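Fimbrium subunit Fim1C (PDB 4QB7) is probably a component of the fimbrium tip, at the end of the cell-surface filaments that mediate adhesion and biofilm formation. Local coordinates at residues A50-N53 and S54-N58; T59-N62 and F63-E67; F83-I86 and D87-I91. All blocks are in the same frame, centred on the assembly; numbering follows the deposited sequence. Where two conformers were deposited one is given.

Contact 1: residues A50-N53 and S54-N58; sequences AGWN and SEKGN
W52, at the start of the short helix 52-55, meets K56 one turn on, in the 3-10 segment 56-57 that follows; G51 stands at the N-cap position just before the helix. Two backbone bonds define the turn: E55 N donates to G51 O at 3.1 Å and K56 N to W52 O at 2.7 Å. G51 has phi 103°, where a side chain would collide with the carbonyl oxygen of A50, so the backbone itself calls for glycine. The indole of W52 leaves the helix with CG anti to the backbone N (chi1 179°), and K56 lies across it at about a right angle. K56 CB sits over the six-membered ring, 3.4 Å from its centroid and only 9° off the normal, a CH-pi contact. Farther along the lysine, CD passes 3.6 Å from W52 NE1, and the extended chain carries NZ on to a salt bridge with D211. Around the indole, Y45 of strand 40-47 makes an edge-to-face contact, and A121 and Q149 also touch it. Replacing W52 by an alanine would remove the indole, which would probably leave K56 CB without the ring face beneath it and Y45 without this edge-to-face contact. E55 OE2 is hydrogen-bonded to S48 OG and lies 3.4 Å from A50 CB. A water ties the entry of the turn together, donating to A50 O and accepting from S54 N, each at 2.9 Å.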
loop_
_atom_site.group_PDB
_atom_site.type_symbol
_atom_site.label_atom_id
_atom_site.label_comp_id
_atom_site.label_asym_id
_atom_site.label_seq_id
_atom_site.Cartn_x
_atom_site.Cartn_y
_atom_site.Cartn_z
ATOM N N ALA A 50 24.701 -15.154 -22.711
ATOM C CA ALA A 50 23.681 -14.669 -23.683
ATOM C C ALA A 50 22.672 -13.707 -23.010
ATOM O O ALA A 50 22.241 -12.737 -23.637
ATOM C CB ALA A 50 22.943 -15.835 -24.334
ATOM N N GLY A 51 22.349 -13.967 -21.741
ATOM C CA GLY A 51 21.534 -13.084 -20.923
ATOM C C GLY A 51 20.084 -13.416 -20.673
ATOM O O GLY A 51 19.490 -14.284 -21.321
ATOM N N TRP A 52 19.495 -12.622 -19.782
ATOM C CA TRP A 52 18.135 -12.756 -19.293
ATOM C C TRP A 52 17.074 -12.572 -20.371
ATOM O O TRP A 52 16.217 -13.432 -20.487
ATOM C CB TRP A 52 17.896 -11.781 -18.128
ATOM C CG TRP A 52 16.508 -11.826 -17.575
ATOM C CD1 TRP A 52 15.586 -10.827 -17.612
ATOM C CD2 TRP A 52 15.871 -12.940 -16.923
ATOM N NE1 TRP A 52 14.411 -11.246 -17.026
ATOM C CE2 TRP A 52 14.554 -12.540 -16.603
ATOM C CE3 TRP A 52 16.285 -14.244 -16.587
ATOM C CZ2 TRP A 52 13.648 -13.385 -15.951
ATOM C CZ3 TRP A 52 15.378 -15.087 -15.957
ATOM C CH2 TRP A 52 14.077 -14.656 -15.646
ATOM N N ASN A 53 17.103 -11.482 -21.143
ATOM C CA ASN A 53 16.045 -11.254 -22.128
ATOM C C ASN A 53 16.036 -12.340 -23.218
ATOM O O ASN A 53 14.966 -12.775 -23.616
ATOM C CB ASN A 53 16.098 -9.834 -22.711
ATOM C CG ASN A 53 15.747 -8.760 -21.679
ATOM O OD1 ASN A 53 16.573 -7.889 -21.357
ATOM N ND2 ASN A 53 14.529 -8.812 -21.095
ATOM N N SER A 54 17.202 -12.849 -23.603
ATOM C CA SER A 54 17.345 -13.924 -24.584
ATOM C C SER A 54 16.811 -15.260 -24.046
ATOM O O SER A 54 16.089 -15.961 -24.760
ATOM C CB SER A 54 18.816 -14.086 -24.967
ATOM O OG SER A 54 18.960 -14.673 -26.253
ATOM N N GLU A 55 17.149 -15.601 -22.786
ATOM C CA GLU A 55 16.851 -16.893 -22.181
ATOM C C GLU A 55 15.737 -16.974 -21.138
ATOM O O GLU A 55 15.410 -18.095 -20.764
ATOM C CB GLU A 55 18.126 -17.411 -21.525
ATOM C CG GLU A 55 19.245 -17.653 -22.526
ATOM C CD GLU A 55 20.490 -18.299 -21.967
ATOM O OE1 GLU A 55 20.491 -18.681 -20.772
ATOM O OE2 GLU A 55 21.451 -18.473 -22.748
ATOM N N LYS A 56 15.150 -15.857 -20.656
ATOM C CA LYS A 56 14.125 -15.895 -19.595
ATOM C C LYS A 56 12.962 -16.854 -19.873
ATOM O O LYS A 56 12.454 -17.459 -18.935
ATOM C CB LYS A 56 13.556 -14.495 -19.257
ATOM C CG LYS A 56 12.886 -13.726 -20.374
ATOM C CD LYS A 56 12.734 -12.264 -20.030
ATOM C CE LYS A 56 11.906 -11.549 -21.074
ATOM N NZ LYS A 56 11.174 -10.408 -20.484
ATOM N N GLY A 57 12.558 -16.968 -21.134
ATOM C CA GLY A 57 11.446 -17.800 -21.563
ATOM C C GLY A 57 11.485 -19.236 -21.084
ATOM O O GLY A 57 10.431 -19.778 -20.743
ATOM N N ASN A 58 12.696 -19.865 -21.034
ATOM C CA ASN A 58 12.826 -21.262 -20.629
ATOM C C ASN A 58 13.751 -21.435 -19.410
ATOM O O ASN A 58 14.294 -22.525 -19.190
ATOM C CB ASN A 58 13.298 -22.103 -21.812
ATOM C CG ASN A 58 12.383 -22.015 -23.001
ATOM O OD1 ASN A 58 11.400 -22.750 -23.108
ATOM N ND2 ASN A 58 12.669 -21.092 -23.908
HETATM O O HOH W 1 19.673 -11.366 -23.271
#

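Contact 2: residues T59-N62 and F63-E67. With SO4 (sulfate ion), chain D.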
loop_
_atom_site.group_PDB
_atom_site.type_symbol
_atom_site.label_atom_id
_atom_site.label_comp_id
_atom_site.label_asym_id
_atom_site.label_seq_id
_atom_site.Cartn_x
_atom_site.Cartn_y
_atom_site.Cartn_z
ATOM N N THR A 59 13.887 -20.376 -18.588
ATOM C CA THR A 59 14.688 -20.368 -17.358
ATOM C C THR A 59 13.767 -20.324 -16.135
ATOM O O THR A 59 12.838 -19.506 -16.086
ATOM C CB THR A 59 15.690 -19.199 -17.327
ATOM O OG1 THR A 59 16.443 -19.205 -18.530
ATOM C CG2 THR A 59 16.669 -19.292 -16.156
ATOM N N THR A 60 14.045 -21.198 -15.146
ATOM C CA THR A 60 13.311 -21.279 -13.878
ATOM C C THR A 60 14.157 -20.625 -12.764
ATOM O O THR A 60 15.365 -20.481 -12.977
ATOM C CB THR A 60 12.949 -22.758 -13.531
ATOM O OG1 THR A 60 14.110 -23.503 -13.147
ATOM C CG2 THR A 60 12.165 -23.459 -14.626
ATOM N N PRO A 61 13.592 -20.253 -11.572
ATOM C CA PRO A 61 14.444 -19.678 -10.495
ATOM C C PRO A 61 15.389 -20.749 -9.956
ATOM O O PRO A 61 15.223 -21.297 -8.866
ATOM C CB PRO A 61 13.426 -19.194 -9.456
ATOM C CG PRO A 61 12.237 -20.024 -9.683
ATOM C CD PRO A 61 12.178 -20.346 -11.142
ATOM N N ASN A 62 16.373 -21.073 -10.776
ATOM C CA ASN A 62 17.307 -22.185 -10.578
ATOM C C ASN A 62 18.457 -21.904 -9.620
ATOM O O ASN A 62 19.214 -22.821 -9.321
ATOM C CB ASN A 62 17.876 -22.579 -11.933
ATOM C CG ASN A 62 18.610 -21.459 -12.644
ATOM O OD1 ASN A 62 19.189 -20.572 -12.029
ATOM N ND2 ASN A 62 18.643 -21.492 -13.959
ATOM N N PHE A 63 18.634 -20.654 -9.183
ATOM C CA PHE A 63 19.761 -20.257 -8.335
ATOM C C PHE A 63 19.321 -19.918 -6.919
ATOM O O PHE A 63 20.019 -20.248 -5.974
ATOM C CB PHE A 63 20.480 -19.069 -8.977
ATOM C CG PHE A 63 21.851 -18.836 -8.413
ATOM C CD1 PHE A 63 22.920 -19.649 -8.784
ATOM C CD2 PHE A 63 22.078 -17.813 -7.499
ATOM C CE1 PHE A 63 24.185 -19.443 -8.243
ATOM C CE2 PHE A 63 23.347 -17.604 -6.966
ATOM C CZ PHE A 63 24.385 -18.426 -7.328
HETATM N N MSE A 64 18.190 -19.222 -6.769
HETATM C CA MSE A 64 17.612 -18.885 -5.468
HETATM C C MSE A 64 16.113 -18.913 -5.639
HETATM O O MSE A 64 15.620 -18.356 -6.612
HETATM C CB MSE A 64 18.087 -17.496 -4.946
HETATM C CG MSE A 64 19.526 -17.454 -4.412
HETATM SE SE MSE A 64 19.929 -15.706 -3.672
HETATM C CE MSE A 64 21.748 -15.940 -3.244
ATOM N N TYR A 65 15.384 -19.578 -4.736
ATOM C CA TYR A 65 13.924 -19.596 -4.793
ATOM C C TYR A 65 13.417 -19.147 -3.446
ATOM O O TYR A 65 13.523 -19.895 -2.468
ATOM C CB TYR A 65 13.335 -20.972 -5.210
ATOM C CG TYR A 65 11.822 -20.934 -5.227
ATOM C CD1 TYR A 65 11.133 -20.324 -6.272
ATOM C CD2 TYR A 65 11.083 -21.370 -4.127
ATOM C CE1 TYR A 65 9.744 -20.179 -6.237
ATOM C CE2 TYR A 65 9.696 -21.223 -4.080
ATOM C CZ TYR A 65 9.030 -20.648 -5.147
ATOM O OH TYR A 65 7.664 -20.525 -5.102
ATOM N N ASN A 66 12.924 -17.907 -3.375
ATOM C CA ASN A 66 12.429 -17.299 -2.143
ATOM C C ASN A 66 13.477 -17.440 -1.021
ATOM O O ASN A 66 13.166 -17.901 0.082
ATOM C CB ASN A 66 11.062 -17.885 -1.737
ATOM C CG ASN A 66 10.364 -17.112 -0.667
ATOM O OD1 ASN A 66 10.389 -15.889 -0.661
ATOM N ND2 ASN A 66 9.737 -17.812 0.268
ATOM N N GLU A 67 14.735 -17.065 -1.329
ATOM C CA GLU A 67 15.842 -17.092 -0.366
ATOM C C GLU A 67 15.587 -16.030 0.686
ATOM O O GLU A 67 15.360 -14.883 0.334
ATOM C CB GLU A 67 17.192 -16.871 -1.063
ATOM C CG GLU A 67 18.400 -17.124 -0.178
ATOM C CD GLU A 67 18.531 -18.531 0.367
ATOM O OE1 GLU A 67 18.368 -19.497 -0.413
ATOM O OE2 GLU A 67 18.803 -18.665 1.581
HETATM S S SO4 D . 16.620 -24.143 -15.813
HETATM O O1 SO4 D . 16.608 -22.724 -16.050
HETATM O O2 SO4 D . 16.246 -24.797 -17.054
HETATM O O3 SO4 D . 17.965 -24.555 -15.408
HETATM O O4 SO4 D . 15.689 -24.554 -14.783
#
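P61 and Y65 touch side by side where the loop after helix 52-55 turns into strand 64-72. Their side chains point the same way, and the proline ring comes up beside the tyrosine ring: P61 CG meets the ring edge at CD1, 3.6 Å away and near the ring plane. The proline's CB rests 3.7 Å from M64 O, so P61 leans on backbone as well as on the ring. N62 and its neighbour F63 also meet: the N62 amide lies nearly perpendicular to the phenyl ring, the planes 80° apart, with N62 OD1 3.6 Å from F63 CB.

What holds N62 in place lies outside this pair. CG sits between the backbone N and the carbonyl carbon (chi1 59°), which folds the amide back over the turn. There OD1 accepts from Q46 N, and ND2 points to a sulfate, 3.2 Å from its O1, with a weak second bond to O3. T60 grips the same ion through its backbone N, 3.1 Å from sulfate O1, and through OG1, which donates to O4. The anion, probably from the crystallisation liquor, bridges the two residues flanking the proline.

Farther out, Y65 OH is hydrogen-bonded to S114 O and its ring meets F43 nearly at right angles, while the P61 side chain touches Y45. P61 is the centre of an inverse gamma turn. F63 and M64, both facing A44, then form a classic beta bulge against strand 40-47, and N66 and E67, both facing I42, make a G1 bulge: a tight turn followed by two bulges, by which the incoming chain is fitted alongside strand 40-47, its antiparallel neighbour.

Contact 3: residues F83-I86 and D87-I91. With SO4 (sulfate ion), chain L; SO4 (sulfate ion), chain I.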
loop_
_atom_site.group_PDB
_atom_site.type_symbol
_atom_site.label_atom_id
_atom_site.label_comp_id
_atom_site.label_asym_id
_atom_site.label_seq_id
_atom_site.Cartn_x
_atom_site.Cartn_y
_atom_site.Cartn_z
ATOM N N PHE A 83 27.594 -18.747 -4.536
ATOM C CA PHE A 83 28.777 -18.086 -5.045
ATOM C C PHE A 83 28.572 -17.611 -6.447
ATOM O O PHE A 83 27.806 -18.228 -7.183
ATOM C CB PHE A 83 29.954 -19.084 -4.999
ATOM C CG PHE A 83 30.308 -19.527 -3.596
ATOM C CD1 PHE A 83 29.625 -20.579 -2.985
ATOM C CD2 PHE A 83 31.301 -18.878 -2.875
ATOM C CE1 PHE A 83 29.913 -20.955 -1.671
ATOM C CE2 PHE A 83 31.604 -19.270 -1.571
ATOM C CZ PHE A 83 30.898 -20.299 -0.974
ATOM N N TRP A 84 29.289 -16.550 -6.853
ATOM C CA TRP A 84 29.237 -16.071 -8.233
ATOM C C TRP A 84 29.813 -17.148 -9.123
ATOM O O TRP A 84 30.716 -17.866 -8.681
ATOM C CB TRP A 84 30.022 -14.765 -8.420
ATOM C CG TRP A 84 29.408 -13.563 -7.757
ATOM C CD1 TRP A 84 29.849 -12.944 -6.630
ATOM C CD2 TRP A 84 28.251 -12.820 -8.198
ATOM N NE1 TRP A 84 29.034 -11.880 -6.322
ATOM C CE2 TRP A 84 28.041 -11.784 -7.265
ATOM C CE3 TRP A 84 27.371 -12.934 -9.291
ATOM C CZ2 TRP A 84 27.003 -10.848 -7.402
ATOM C CZ3 TRP A 84 26.325 -12.034 -9.408
ATOM C CH2 TRP A 84 26.160 -10.990 -8.485
ATOM N N PRO A 85 29.362 -17.298 -10.381
ATOM C CA PRO A 85 29.975 -18.320 -11.239
ATOM C C PRO A 85 31.476 -18.064 -11.470
ATOM O O PRO A 85 31.932 -16.917 -11.420
ATOM C CB PRO A 85 29.172 -18.207 -12.539
ATOM C CG PRO A 85 27.901 -17.550 -12.158
ATOM C CD PRO A 85 28.282 -16.583 -11.093
ATOM N N ILE A 86 32.246 -19.143 -11.678
ATOM C CA ILE A 86 33.682 -19.068 -11.995
ATOM C C ILE A 86 33.818 -18.683 -13.481
ATOM O O ILE A 86 34.765 -17.992 -13.854
ATOM C CB ILE A 86 34.439 -20.393 -11.671
ATOM C CG1 ILE A 86 34.186 -20.866 -10.227
ATOM C CG2 ILE A 86 35.953 -20.245 -11.889
ATOM C CD1 ILE A 86 34.037 -22.454 -10.076
ATOM N N ASP A 87 32.853 -19.112 -14.323
ATOM C CA ASP A 87 32.861 -18.805 -15.750
ATOM C C ASP A 87 32.077 -17.479 -16.030
ATOM O O ASP A 87 31.939 -16.665 -15.121
ATOM C CB ASP A 87 32.328 -20.004 -16.562
ATOM C CG ASP A 87 30.931 -20.467 -16.187
ATOM O OD1 ASP A 87 30.278 -19.785 -15.371
ATOM O OD2 ASP A 87 30.475 -21.494 -16.745
ATOM N N ASP A 88 31.592 -17.262 -17.277
ATOM C CA ASP A 88 30.965 -16.024 -17.731
ATOM C C ASP A 88 29.432 -16.026 -17.641
ATOM O O ASP A 88 28.770 -15.134 -18.194
ATOM C CB ASP A 88 31.419 -15.687 -19.157
ATOM C CG ASP A 88 31.328 -16.791 -20.206
ATOM O OD1 ASP A 88 30.529 -17.749 -20.016
ATOM O OD2 ASP A 88 32.009 -16.674 -21.233
ATOM N N LYS A 89 28.883 -16.993 -16.881
ATOM C CA LYS A 89 27.463 -17.112 -16.605
ATOM C C LYS A 89 26.983 -15.888 -15.831
ATOM O O LYS A 89 27.750 -15.292 -15.059
ATOM C CB LYS A 89 27.178 -18.398 -15.820
ATOM C CG LYS A 89 27.084 -19.618 -16.705
ATOM C CD LYS A 89 26.390 -20.773 -16.002
ATOM C CE LYS A 89 27.326 -21.852 -15.529
ATOM N NZ LYS A 89 28.124 -21.399 -14.358
ATOM N N LYS A 90 25.718 -15.518 -16.048
ATOM C CA LYS A 90 25.072 -14.355 -15.440
ATOM C C LYS A 90 23.970 -14.785 -14.478
ATOM O O LYS A 90 23.434 -15.893 -14.621
ATOM C CB LYS A 90 24.502 -13.441 -16.542
ATOM C CG LYS A 90 25.600 -12.762 -17.373
ATOM C CD LYS A 90 25.078 -11.885 -18.507
ATOM C CE LYS A 90 26.266 -11.299 -19.219
ATOM N NZ LYS A 90 25.936 -10.653 -20.511
ATOM N N ILE A 91 23.652 -13.929 -13.477
ATOM C CA ILE A 91 22.551 -14.189 -12.529
ATOM C C ILE A 91 21.618 -12.985 -12.499
ATOM O O ILE A 91 22.066 -11.847 -12.351
ATOM C CB ILE A 91 23.003 -14.592 -11.088
ATOM C CG1 ILE A 91 24.027 -15.760 -11.105
ATOM C CG2 ILE A 91 21.783 -14.976 -10.223
ATOM C CD1 ILE A 91 24.789 -15.812 -9.812
HETATM S S SO4 L . 30.404 -22.331 -11.318
HETATM O O1 SO4 L . 30.708 -21.548 -10.109
HETATM O O2 SO4 L . 29.104 -21.930 -11.853
HETATM O O3 SO4 L . 31.446 -22.108 -12.330
HETATM O O4 SO4 L . 30.351 -23.748 -10.950
HETATM S S SO4 I . 23.498 -8.877 -22.383
HETATM O O1 SO4 I . 23.378 -7.734 -21.468
HETATM O O2 SO4 I . 22.445 -8.840 -23.393
HETATM O O3 SO4 I . 24.782 -8.797 -23.071
HETATM O O4 SO4 I . 23.411 -10.103 -21.587
#
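K89 folds back over P85 across the bend that leads into strand 90-97. Its CB begins the contact, 3.8 Å from P85 CG, lying against the proline ring. From there the chain does not run straight: it bends at chi3 (-104°) and again at chi4 (72°), curling back over the turn until CE stands 4.1 Å from O2 of a sulfate ion. At the tip, NZ has two anionic partners. It donates to that sulfate O2 at 2.7 Å and forms a salt bridge with D87 OD1 at 2.9 Å, met on the syn side of the carboxylate and 19° out of its plane; the bond to OD2 is weak. D87 OD1 thus meets both the ammonium and, weakly, the backbone N of K89. The carboxylate also touches the proline, OD1 lying 3.4 Å from P85 CB.

The sulfate is gripped from the other segment as well, since I86 N donates to its O3 and O1, the nearer at 3.1 Å. Next to these polar contacts the packing is apolar. I91 CD1 reaches P85 CD at 3.8 Å and also touches W84 CE3, while the indole NE1 of W84 bonds G158 O. K90 turns the other way, to S49 O and to a second sulfate.

The ammonium of K89 thus stands between a carboxylate and a sulfate, and its positive charge probably eases the approach of the two anions. The sulfate probably comes from the crystallisation liquor, so this pairing need not persist without it, whereas the lysine-aspartate bridge is between two residues of the chain and could form without it.

How the contacts relate
The three contacts follow one another along the chain, none nested in another and none crossing. Contact 1 closes the single helical turn after strand 40-47, and contact 2 takes over directly at T59, bringing the chain round into strand 64-72. After that strand and strand 75-77, contact 3 closes the bend that opens strand 90-97. Contacts 2 and 3 meet in space: F63 CZ packs 3.4 Å from F83 O and 3.6 Å from I91 CD1. Strands 64-72 and 90-97 both pair antiparallel with strand 40-47 in one mixed sheet, so all three local turns gather around that strand.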